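Local coordinates for protein APL1 (Anopheles gambiae, PDB 3O6N) that probably pairs with the leucine-rich repeat protein LRIM1 in a heterodimeric complex that regulates complement-like immunity in the mosquito, at residues V285-Y290 with L308-N313. Sequence-based numbering, arbitrary orientation.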
ATOM      1  N   VAL A 285      -8.229 -21.315 -14.576  1.00 17.93           N
ATOM      2  CA  VAL A 285      -8.530 -22.264 -15.639  1.00 19.74           C
ATOM      3  C   VAL A 285      -9.895 -21.962 -16.236  1.00 20.50           C
ATOM      4  O   VAL A 285     -10.282 -22.550 -17.244  1.00 24.87           O
ATOM      5  CB  VAL A 285      -8.515 -23.721 -15.133  1.00 22.37           C
ATOM      6  CG1 VAL A 285      -7.111 -24.134 -14.727  1.00 20.52           C
ATOM      7  CG2 VAL A 285      -9.497 -23.903 -13.983  1.00 26.54           C
ATOM      8  N   ALA A 286     -10.622 -21.044 -15.610  1.00 21.57           N
ATOM      9  CA  ALA A 286     -11.984 -20.733 -16.031  1.00 21.09           C
ATOM     10  C   ALA A 286     -12.286 -19.247 -15.888  1.00 24.65           C
ATOM     11  O   ALA A 286     -11.937 -18.626 -14.884  1.00 22.90           O
ATOM     12  CB  ALA A 286     -12.985 -21.549 -15.227  1.00 24.96           C
ATOM     13  N   LEU A 287     -12.952 -18.689 -16.891  1.00 23.79           N
ATOM     14  CA  LEU A 287     -13.306 -17.278 -16.884  1.00 18.21           C
ATOM     15  C   LEU A 287     -14.690 -17.055 -17.476  1.00 22.41           C
ATOM     16  O   LEU A 287     -14.933 -17.378 -18.638  1.00 19.58           O
ATOM     17  CB  LEU A 287     -12.285 -16.483 -17.698  1.00 21.56           C
ATOM     18  CG  LEU A 287     -12.623 -15.009 -17.918  1.00 23.31           C
ATOM     19  CD1 LEU A 287     -12.496 -14.248 -16.613  1.00 22.08           C
ATOM     20  CD2 LEU A 287     -11.712 -14.408 -18.984  1.00 24.71           C
ATOM     21  N   ASN A 288     -15.596 -16.497 -16.684  1.00 19.54           N
ATOM     22  CA  ASN A 288     -16.904 -16.117 -17.202  1.00 20.70           C
ATOM     23  C   ASN A 288     -17.274 -14.705 -16.784  1.00 20.68           C
ATOM     24  O   ASN A 288     -17.768 -14.484 -15.679  1.00 19.58           O
ATOM     25  CB  ASN A 288     -17.994 -17.099 -16.754  1.00 21.46           C
ATOM     26  CG  ASN A 288     -19.367 -16.731 -17.292  1.00 22.41           C
ATOM     27  OD1 ASN A 288     -19.590 -15.606 -17.742  1.00 22.36           O
ATOM     28  ND2 ASN A 288     -20.300 -17.681 -17.246  1.00 20.41           N
ATOM     29  N   LEU A 289     -17.030 -13.753 -17.677  1.00 17.67           N
ATOM     30  CA  LEU A 289     -17.510 -12.393 -17.495  1.00 18.25           C
ATOM     31  C   LEU A 289     -18.517 -12.055 -18.594  1.00 19.85           C
ATOM     32  O   LEU A 289     -18.746 -10.886 -18.899  1.00 25.06           O
ATOM     33  CB  LEU A 289     -16.343 -11.396 -17.506  1.00 14.58           C
ATOM     34  CG  LEU A 289     -15.405 -11.448 -16.296  1.00 14.14           C
ATOM     35  CD1 LEU A 289     -14.223 -10.503 -16.493  1.00 14.75           C
ATOM     36  CD2 LEU A 289     -16.154 -11.129 -15.003  1.00 14.99           C
ATOM     37  N   TYR A 290     -19.113 -13.086 -19.188  1.00 19.75           N
ATOM     38  CA  TYR A 290     -20.114 -12.883 -20.235  1.00 19.54           C
ATOM     39  C   TYR A 290     -21.552 -13.041 -19.733  1.00 19.05           C
ATOM     40  O   TYR A 290     -22.480 -12.506 -20.337  1.00 23.71           O
ATOM     41  CB  TYR A 290     -19.861 -13.792 -21.446  1.00 24.92           C
ATOM     42  CG  TYR A 290     -19.554 -15.237 -21.114  1.00 21.88           C
ATOM     43  CD1 TYR A 290     -20.565 -16.191 -21.050  1.00 22.73           C
ATOM     44  CD2 TYR A 290     -18.246 -15.650 -20.890  1.00 22.16           C
ATOM     45  CE1 TYR A 290     -20.279 -17.515 -20.757  1.00 23.96           C
ATOM     46  CE2 TYR A 290     -17.951 -16.967 -20.597  1.00 20.60           C
ATOM     47  CZ  TYR A 290     -18.969 -17.894 -20.528  1.00 26.23           C
ATOM     48  OH  TYR A 290     -18.663 -19.203 -20.231  1.00 27.93           O
ATOM     49  N   LEU A 308      -7.614 -21.768 -21.117  1.00 18.38           N
ATOM     50  CA  LEU A 308      -7.641 -22.547 -22.353  1.00 21.71           C
ATOM     51  C   LEU A 308      -8.690 -22.020 -23.328  1.00 23.74           C
ATOM     52  O   LEU A 308      -8.418 -21.841 -24.513  1.00 17.36           O
ATOM     53  CB  LEU A 308      -7.948 -24.018 -22.054  1.00 27.20           C
ATOM     54  CG  LEU A 308      -6.963 -24.838 -21.222  1.00 32.83           C
ATOM     55  CD1 LEU A 308      -7.595 -26.167 -20.822  1.00 33.83           C
ATOM     56  CD2 LEU A 308      -5.685 -25.065 -21.996  1.00 35.17           C
ATOM     57  N   HIS A 309      -9.896 -21.786 -22.822  1.00 22.71           N
ATOM     58  CA  HIS A 309     -11.006 -21.353 -23.662  1.00 20.35           C
ATOM     59  C   HIS A 309     -11.688 -20.136 -23.052  1.00 26.43           C
ATOM     60  O   HIS A 309     -12.276 -20.222 -21.975  1.00 28.92           O
ATOM     61  CB  HIS A 309     -12.010 -22.491 -23.837  1.00 24.42           C
ATOM     62  CG  HIS A 309     -11.390 -23.765 -24.319  1.00 23.26           C
ATOM     63  ND1 HIS A 309     -11.091 -23.991 -25.645  1.00 26.05           N
ATOM     64  CD2 HIS A 309     -10.993 -24.872 -23.649  1.00 24.98           C
ATOM     65  CE1 HIS A 309     -10.540 -25.185 -25.772  1.00 24.73           C
ATOM     66  NE2 HIS A 309     -10.469 -25.740 -24.575  1.00 25.45           N
ATOM     67  N   VAL A 310     -11.614 -19.008 -23.751  1.00 20.14           N
ATOM     68  CA  VAL A 310     -12.103 -17.745 -23.215  1.00 16.76           C
ATOM     69  C   VAL A 310     -12.921 -16.957 -24.234  1.00 16.45           C
ATOM     70  O   VAL A 310     -13.382 -15.855 -23.950  1.00 20.11           O
ATOM     71  CB  VAL A 310     -10.932 -16.857 -22.745  1.00 19.12           C
ATOM     72  CG1 VAL A 310     -10.177 -17.533 -21.609  1.00 22.10           C
ATOM     73  CG2 VAL A 310      -9.992 -16.553 -23.919  1.00 15.83           C
ATOM     74  N   GLU A 311     -13.112 -17.527 -25.415  1.00 19.69           N
ATOM     75  CA  GLU A 311     -13.748 -16.806 -26.512  1.00 18.31           C
ATOM     76  C   GLU A 311     -15.151 -16.286 -26.167  1.00 19.03           C
ATOM     77  O   GLU A 311     -15.566 -15.225 -26.639  1.00 19.49           O
ATOM     78  CB  GLU A 311     -13.753 -17.679 -27.771  1.00 25.62           C
ATOM     79  CG  GLU A 311     -14.907 -17.449 -28.705  1.00 29.92           C
ATOM     80  CD  GLU A 311     -14.922 -18.454 -29.837  1.00 32.28           C
ATOM     81  OE1 GLU A 311     -13.830 -18.786 -30.352  1.00 26.69           O
ATOM     82  OE2 GLU A 311     -16.022 -18.920 -30.200  1.00 37.34           O
ATOM     83  N   ARG A 312     -15.876 -17.016 -25.328  1.00 20.75           N
ATOM     84  CA  ARG A 312     -17.223 -16.597 -24.953  1.00 20.90           C
ATOM     85  C   ARG A 312     -17.234 -15.257 -24.218  1.00 19.34           C
ATOM     86  O   ARG A 312     -18.283 -14.636 -24.062  1.00 19.30           O
ATOM     87  CB  ARG A 312     -17.925 -17.677 -24.125  1.00 22.57           C
ATOM     88  CG  ARG A 312     -18.307 -18.895 -24.935  1.00 22.48           C
ATOM     89  CD  ARG A 312     -18.989 -19.946 -24.075  1.00 21.29           C
ATOM     90  NE  ARG A 312     -19.467 -21.067 -24.879  1.00 20.98           N
ATOM     91  CZ  ARG A 312     -20.089 -22.131 -24.380  1.00 24.66           C
ATOM     92  NH1 ARG A 312     -20.295 -22.220 -23.072  1.00 25.30           N
ATOM     93  NH2 ARG A 312     -20.497 -23.105 -25.184  1.00 26.60           N
ATOM     94  N   ASN A 313     -16.061 -14.806 -23.783  1.00 18.75           N
ATOM     95  CA  ASN A 313     -15.958 -13.545 -23.059  1.00 19.66           C
ATOM     96  C   ASN A 313     -15.939 -12.322 -23.973  1.00 20.56           C
ATOM     97  O   ASN A 313     -15.715 -11.204 -23.515  1.00 19.17           O
ATOM     98  CB  ASN A 313     -14.724 -13.546 -22.155  1.00 20.17           C
ATOM     99  CG  ASN A 313     -14.894 -14.443 -20.945  1.00 23.02           C
ATOM    100  OD1 ASN A 313     -15.464 -14.037 -19.926  1.00 19.80           O
ATOM    101  ND2 ASN A 313     -14.405 -15.674 -21.052  1.00 19.13           N
TER
HETATM  102  O   HOH W   1     -10.166 -21.845 -19.635  1.00 26.37           O
HETATM  103  O   HOH W   2     -13.228 -20.247 -19.336  1.00 35.02           O
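Asn313 plugs its carboxamide into the backbone of Leu287-Leu289, a worked example of how successive coils of a leucine-rich repeat solenoid can be joined by a side chain and water where their backbones do not pair directly. Among the direct hydrogen bonds, Asn313 OD1 accepts from Leu289 N at 2.8 Å, the donor lying almost in line beyond the side-chain C=O (166°). Asn313 ND2 donates to Leu287 O at 3.0 Å from above that carbonyl's plane, and also to Val310 O, which Asn313 N reaches from the same face. With three bonds, the buried amide is fixed in its flip.

Water takes over toward the start of each segment: one molecule bridges Leu287 N (2.9 Å) and His309 O (2.8 Å), and another accepts from Leu308 N, its approach to Val285 O unusually short. On its other side, strand 286-288 pairs with strand 262-264 of the preceding coil.

Van der Waals and ring contacts complete the interface. Leu287 CD2 packs closely against the Asn313 amide. The same methyl makes an apolar contact with Val310 CG1 at 4.4 Å. Tyr290, its CG between backbone N and carbonyl carbon (chi1 46°), lays its ring between Asn288 OD1 on one face and Arg312 on the other, where Arg312 CB makes a CH-pi contact 3.7 Å from the ring centroid.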